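Side-chain contacts in SusD homolog (Bacteroides ovatus, PDB 4F53), which probably binds glycans, perhaps mucin O-glycans, at the cell surface as a SusD-like outer-membrane lipoprotein: residues T208-G213 with Y449-Y454; A295-E300 with K397-Q402. All coordinates share one frame; numbering follows the deposited sequence.

Contact 1. Residues T208-G213 with Y449-Y454; sequences TCYVAG and YRRTGY
The ring of Tyr-210 carries the sulfur of Cys-209 on one face, 3.7 Å above the plane and displaced toward the rim, while the guanidinium of Arg-451 has CG2 of Thr-452 centred over one of its faces. The two flat groups are turned 29° from each other. They join two parts of the TPR-like helical fold of the SusD family: the type I beta turn Thr-208 to Val-211 that follows helix 190-207, and the C-terminal end of helix 442-452. Tyr-210 and Arg-451 cross at about a right angle, and the CD2-CE2 side of the ring does the touching. CD2 of Tyr-210 packs at 4.0 Å from CG of Arg-451, and CE2 of Tyr-210 approaches the backbone O of Arg-451 obliquely at 3.6 Å. With CG of Arg-451 anti to its own N (chi1 -173°) and the chain bending at chi3, the guanidinium turns toward Cys-209, beside the tyrosine ring rather than over it. Its charge is met from outside the two segments, since NH2 forms salt bridges with Glu-448 and Glu-346, which should hold the group in place. The hydroxyl of Tyr-210 is hydrogen-bonded to Arg-350, and the side chain also touches Leu-427 of helix 423-438 and Lys-520. Replacing Tyr-210 by an alanine would probably open a gap beside the aliphatic part of Arg-451 and leave Arg-350 without its hydroxyl partner. At the helix end Thr-452 forms an ST turn across Gly-453, which has positive phi: N of Tyr-454 donates to OG1 of Thr-452 at 3.2 Å. Between the turn and the guanidinium, the closest approach is that of SG of Cys-209 to NH1 of Arg-451, 3.4 Å.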
loop_
_atom_site.group_PDB
_atom_site.type_symbol
_atom_site.label_atom_id
_atom_site.label_comp_id
_atom_site.label_asym_id
_atom_site.label_seq_id
_atom_site.Cartn_x
_atom_site.Cartn_y
_atom_site.Cartn_z
ATOM N N THR A 208 -11.890 -8.562 -4.564
ATOM C CA THR A 208 -13.161 -9.151 -4.181
ATOM C C THR A 208 -13.283 -10.620 -4.572
ATOM O O THR A 208 -14.383 -11.153 -4.497
ATOM C CB THR A 208 -14.287 -8.358 -4.833
ATOM O OG1 THR A 208 -14.154 -8.458 -6.258
ATOM C CG2 THR A 208 -14.330 -6.890 -4.388
ATOM N N CYS A 209 -12.175 -11.269 -4.995
ATOM C CA CYS A 209 -12.167 -12.642 -5.532
ATOM C C CYS A 209 -12.573 -13.717 -4.495
ATOM O O CYS A 209 -12.954 -14.804 -4.899
ATOM C CB CYS A 209 -10.807 -12.969 -6.161
ATOM S SG CYS A 209 -9.494 -13.269 -4.949
ATOM N N TYR A 210 -12.476 -13.452 -3.187
ATOM C CA TYR A 210 -12.848 -14.470 -2.198
ATOM C C TYR A 210 -14.292 -14.347 -1.728
ATOM O O TYR A 210 -14.786 -15.270 -1.086
ATOM C CB TYR A 210 -11.907 -14.471 -0.991
ATOM C CG TYR A 210 -10.530 -14.977 -1.340
ATOM C CD1 TYR A 210 -10.332 -16.299 -1.735
ATOM C CD2 TYR A 210 -9.428 -14.128 -1.313
ATOM C CE1 TYR A 210 -9.065 -16.762 -2.096
ATOM C CE2 TYR A 210 -8.151 -14.585 -1.651
ATOM C CZ TYR A 210 -7.978 -15.897 -2.058
ATOM O OH TYR A 210 -6.718 -16.333 -2.375
ATOM N N VAL A 211 -14.956 -13.239 -2.045
ATOM C CA VAL A 211 -16.350 -12.995 -1.668
ATOM C C VAL A 211 -17.306 -13.816 -2.553
ATOM O O VAL A 211 -17.475 -13.518 -3.738
ATOM C CB VAL A 211 -16.704 -11.494 -1.732
ATOM C CG1 VAL A 211 -18.126 -11.259 -1.203
ATOM C CG2 VAL A 211 -15.683 -10.652 -0.981
ATOM N N ALA A 212 -17.951 -14.827 -1.959
ATOM C CA ALA A 212 -18.897 -15.699 -2.669
ATOM C C ALA A 212 -20.104 -14.909 -3.219
ATOM O O ALA A 212 -20.746 -14.152 -2.483
ATOM C CB ALA A 212 -19.387 -16.802 -1.732
ATOM N N GLY A 213 -20.354 -15.062 -4.513
ATOM C CA GLY A 213 -21.476 -14.447 -5.215
ATOM C C GLY A 213 -21.387 -12.952 -5.451
ATOM O O GLY A 213 -22.376 -12.344 -5.881
ATOM N N TYR A 449 -1.407 -8.497 1.666
ATOM C CA TYR A 449 -0.947 -9.429 2.690
ATOM C C TYR A 449 -2.171 -10.013 3.434
ATOM O O TYR A 449 -2.276 -11.235 3.648
ATOM C CB TYR A 449 0.023 -8.734 3.658
ATOM C CG TYR A 449 0.339 -9.605 4.842
ATOM C CD1 TYR A 449 1.200 -10.690 4.718
ATOM C CD2 TYR A 449 -0.325 -9.429 6.060
ATOM C CE1 TYR A 449 1.436 -11.551 5.784
ATOM C CE2 TYR A 449 -0.084 -10.278 7.142
ATOM C CZ TYR A 449 0.804 -11.334 6.999
ATOM O OH TYR A 449 1.052 -12.201 8.033
ATOM N N ARG A 450 -3.101 -9.127 3.807
ATOM C CA ARG A 450 -4.320 -9.535 4.482
ATOM C C ARG A 450 -5.175 -10.425 3.579
ATOM O O ARG A 450 -5.627 -11.462 4.021
ATOM C CB ARG A 450 -5.120 -8.322 4.932
ATOM C CG ARG A 450 -4.449 -7.536 6.056
ATOM C CD ARG A 450 -5.315 -6.323 6.403
ATOM N NE ARG A 450 -5.116 -5.210 5.457
ATOM C CZ ARG A 450 -5.914 -4.145 5.376
ATOM N NH1 ARG A 450 -6.989 -4.050 6.152
ATOM N NH2 ARG A 450 -5.656 -3.182 4.510
ATOM N N ARG A 451 -5.369 -10.041 2.317
ATOM C CA ARG A 451 -6.207 -10.784 1.385
ATOM C C ARG A 451 -5.659 -12.198 1.097
ATOM O O ARG A 451 -6.416 -13.165 1.147
ATOM C CB ARG A 451 -6.369 -10.001 0.053
ATOM C CG ARG A 451 -7.384 -10.658 -0.907
ATOM C CD ARG A 451 -7.599 -9.899 -2.199
ATOM N NE ARG A 451 -6.382 -9.746 -3.017
ATOM C CZ ARG A 451 -5.956 -10.612 -3.937
ATOM N NH1 ARG A 451 -6.603 -11.749 -4.140
ATOM N NH2 ARG A 451 -4.854 -10.368 -4.626
ATOM N N THR A 452 -4.364 -12.313 0.788
ATOM C CA THR A 452 -3.812 -13.588 0.333
ATOM C C THR A 452 -3.006 -14.362 1.376
ATOM O O THR A 452 -2.799 -15.558 1.178
ATOM C CB THR A 452 -2.917 -13.319 -0.900
ATOM O OG1 THR A 452 -1.764 -12.598 -0.477
ATOM C CG2 THR A 452 -3.635 -12.546 -1.986
ATOM N N GLY A 453 -2.482 -13.667 2.397
ATOM C CA GLY A 453 -1.603 -14.257 3.388
ATOM C C GLY A 453 -0.135 -14.189 2.983
ATOM O O GLY A 453 0.729 -14.699 3.693
ATOM N N TYR A 454 0.169 -13.541 1.844
ATOM C CA TYR A 454 1.547 -13.470 1.345
ATOM C C TYR A 454 2.045 -12.040 1.194
ATOM O O TYR A 454 1.245 -11.123 0.991
ATOM C CB TYR A 454 1.680 -14.221 0.008
ATOM C CG TYR A 454 1.138 -15.628 0.058
ATOM C CD1 TYR A 454 1.620 -16.554 0.996
ATOM C CD2 TYR A 454 0.095 -16.023 -0.776
ATOM C CE1 TYR A 454 1.104 -17.848 1.066
ATOM C CE2 TYR A 454 -0.439 -17.311 -0.703
ATOM C CZ TYR A 454 0.077 -18.220 0.212
ATOM O OH TYR A 454 -0.427 -19.493 0.260
#

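Contact 2. Residues A295-E300 with K397-Q402; sequences AYTGEE and KGQSAQ
Two surface loops, one after helix 288-291 and the other after helix 379-383, are pinned together where a type II beta turn begins at Gln-399. The amide of Gln-399 grips Thr-297 twice. Its OE1 accepts from the backbone N of Thr-297 at 3.0 Å, nearly straight at 166°, with the donor tilted from the carbonyl plane. Its NE2 donates to OG1 of Thr-297 at 2.9 Å, within the amide plane. Two such bonds should fix the rotation of the amide. The bend at chi2 of Gln-399 (-67°) lays the amide beside Tyr-296, whose CD1 lies 3.4 Å from OE1 of Gln-399, ring and amide planes 54° apart. A water also donates to OE1 of Gln-399, at 2.7 Å, and links it to O of Ala-295 and N of Ser-400. The tyrosine is itself anchored: OH of Tyr-296 donates to O of Glu-299 at 2.8 Å. N of Gly-298 sits over the centre of its ring. Trp-317, farther along the same loop as 295-300, touches both Ala-295 and Gln-399. A side-chain amide bonding both the backbone N-H and the hydroxyl of one residue is a way of joining two irregular loops, here at the surface of the SusD-like fold.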
loop_
_atom_site.group_PDB
_atom_site.type_symbol
_atom_site.label_atom_id
_atom_site.label_comp_id
_atom_site.label_asym_id
_atom_site.label_seq_id
_atom_site.Cartn_x
_atom_site.Cartn_y
_atom_site.Cartn_z
ATOM N N ALA A 295 33.104 1.170 16.929
ATOM C CA ALA A 295 33.127 0.141 17.977
ATOM C C ALA A 295 32.528 -1.183 17.445
ATOM O O ALA A 295 32.800 -2.243 18.008
ATOM C CB ALA A 295 32.378 0.619 19.211
ATOM N N TYR A 296 31.735 -1.117 16.344
ATOM C CA TYR A 296 31.099 -2.269 15.688
ATOM C C TYR A 296 32.160 -3.229 15.113
ATOM O O TYR A 296 33.038 -2.799 14.353
ATOM C CB TYR A 296 30.152 -1.774 14.587
ATOM C CG TYR A 296 29.473 -2.869 13.796
ATOM C CD1 TYR A 296 28.500 -3.681 14.379
ATOM C CD2 TYR A 296 29.754 -3.054 12.444
ATOM C CE1 TYR A 296 27.874 -4.693 13.654
ATOM C CE2 TYR A 296 29.079 -4.013 11.690
ATOM C CZ TYR A 296 28.158 -4.849 12.305
ATOM O OH TYR A 296 27.527 -5.825 11.572
ATOM N N THR A 297 32.069 -4.525 15.475
ATOM C CA THR A 297 33.057 -5.551 15.092
ATOM C C THR A 297 32.624 -6.404 13.901
ATOM O O THR A 297 33.440 -7.162 13.364
ATOM C CB THR A 297 33.401 -6.467 16.285
ATOM O OG1 THR A 297 32.277 -7.293 16.593
ATOM C CG2 THR A 297 33.846 -5.690 17.512
ATOM N N GLY A 298 31.361 -6.302 13.515
ATOM C CA GLY A 298 30.834 -7.070 12.395
ATOM C C GLY A 298 31.173 -6.472 11.041
ATOM O O GLY A 298 32.067 -5.629 10.917
ATOM N N GLU A 299 30.430 -6.899 10.026
ATOM C CA GLU A 299 30.556 -6.449 8.641
ATOM C C GLU A 299 29.328 -5.628 8.241
ATOM O O GLU A 299 28.273 -5.749 8.874
ATOM C CB GLU A 299 30.698 -7.664 7.699
ATOM C CG GLU A 299 31.888 -8.573 8.014
ATOM C CD GLU A 299 31.606 -10.021 8.405
ATOM O OE1 GLU A 299 30.487 -10.524 8.142
ATOM O OE2 GLU A 299 32.526 -10.658 8.970
ATOM N N GLU A 300 29.462 -4.793 7.204
ATOM C CA GLU A 300 28.325 -4.036 6.659
ATOM C C GLU A 300 27.689 -4.850 5.542
ATOM O O GLU A 300 28.406 -5.507 4.790
ATOM C CB GLU A 300 28.726 -2.630 6.161
ATOM C CG GLU A 300 29.476 -1.778 7.187
ATOM C CD GLU A 300 28.799 -1.277 8.455
ATOM O OE1 GLU A 300 27.625 -1.628 8.711
ATOM O OE2 GLU A 300 29.465 -0.524 9.203
ATOM N N LYS A 397 23.430 -8.317 17.676
ATOM C CA LYS A 397 23.496 -9.359 18.710
ATOM C C LYS A 397 24.950 -9.535 19.207
ATOM O O LYS A 397 25.866 -9.710 18.398
ATOM C CB LYS A 397 22.919 -10.690 18.196
ATOM C CG LYS A 397 22.921 -11.781 19.258
ATOM C CD LYS A 397 22.866 -13.152 18.637
ATOM C CE LYS A 397 22.989 -14.239 19.672
ATOM N NZ LYS A 397 22.763 -15.575 19.071
ATOM N N GLY A 398 25.134 -9.411 20.523
ATOM C CA GLY A 398 26.436 -9.518 21.165
ATOM C C GLY A 398 27.364 -8.315 21.038
ATOM O O GLY A 398 28.473 -8.351 21.581
ATOM N N GLN A 399 26.950 -7.248 20.307
ATOM C CA GLN A 399 27.770 -6.038 20.137
ATOM C C GLN A 399 27.819 -5.211 21.438
ATOM O O GLN A 399 26.991 -5.401 22.330
ATOM C CB GLN A 399 27.283 -5.170 18.957
ATOM C CG GLN A 399 27.521 -5.777 17.570
ATOM C CD GLN A 399 28.991 -5.879 17.196
ATOM O OE1 GLN A 399 29.763 -4.920 17.300
ATOM N NE2 GLN A 399 29.397 -7.027 16.682
ATOM N N SER A 400 28.813 -4.326 21.544
ATOM C CA SER A 400 29.068 -3.486 22.714
ATOM C C SER A 400 27.871 -2.593 23.083
ATOM O O SER A 400 27.411 -1.793 22.261
ATOM C CB SER A 400 30.306 -2.629 22.488
ATOM O OG SER A 400 30.707 -2.049 23.714
ATOM N N ALA A 401 27.373 -2.754 24.343
ATOM C CA ALA A 401 26.239 -2.027 24.941
ATOM C C ALA A 401 24.899 -2.301 24.211
ATOM O O ALA A 401 23.900 -1.646 24.523
ATOM C CB ALA A 401 26.520 -0.523 24.972
ATOM N N GLN A 402 24.879 -3.272 23.261
ATOM C CA GLN A 402 23.696 -3.660 22.488
ATOM C C GLN A 402 23.058 -4.838 23.194
ATOM O O GLN A 402 23.446 -5.980 22.966
ATOM C CB GLN A 402 24.047 -3.971 21.011
ATOM C CG GLN A 402 24.889 -2.908 20.269
ATOM C CD GLN A 402 24.332 -1.521 20.334
ATOM O OE1 GLN A 402 23.346 -1.198 19.681
ATOM N NE2 GLN A 402 24.943 -0.673 21.142
HETATM O O HOH W 1 30.983 -4.388 19.676
#

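In the fold
From the N terminus, the chain leaves helix 190-207 and enters the turn of contact 1, which meets its partner only after 235 further residues, at the end of helix 442-452. Inside this long loop lies contact 2, nested rather than crossing: 295-300 comes after helix 288-291, and segment 397-402 closes a smaller loop of 96 residues that includes strand 332-335 and helices 337-349, 358-372 and 379-383. The centres of contact 1 and contact 2 are about 43 Å apart, and their nearest atoms about 24 Å. Contact 1 joins the turn after helix 190-207 to the end of helix 442-452 and is partly buried, whereas contact 2 ties together two irregular surface loops, with its centre about 34 Å from the centre of the chain.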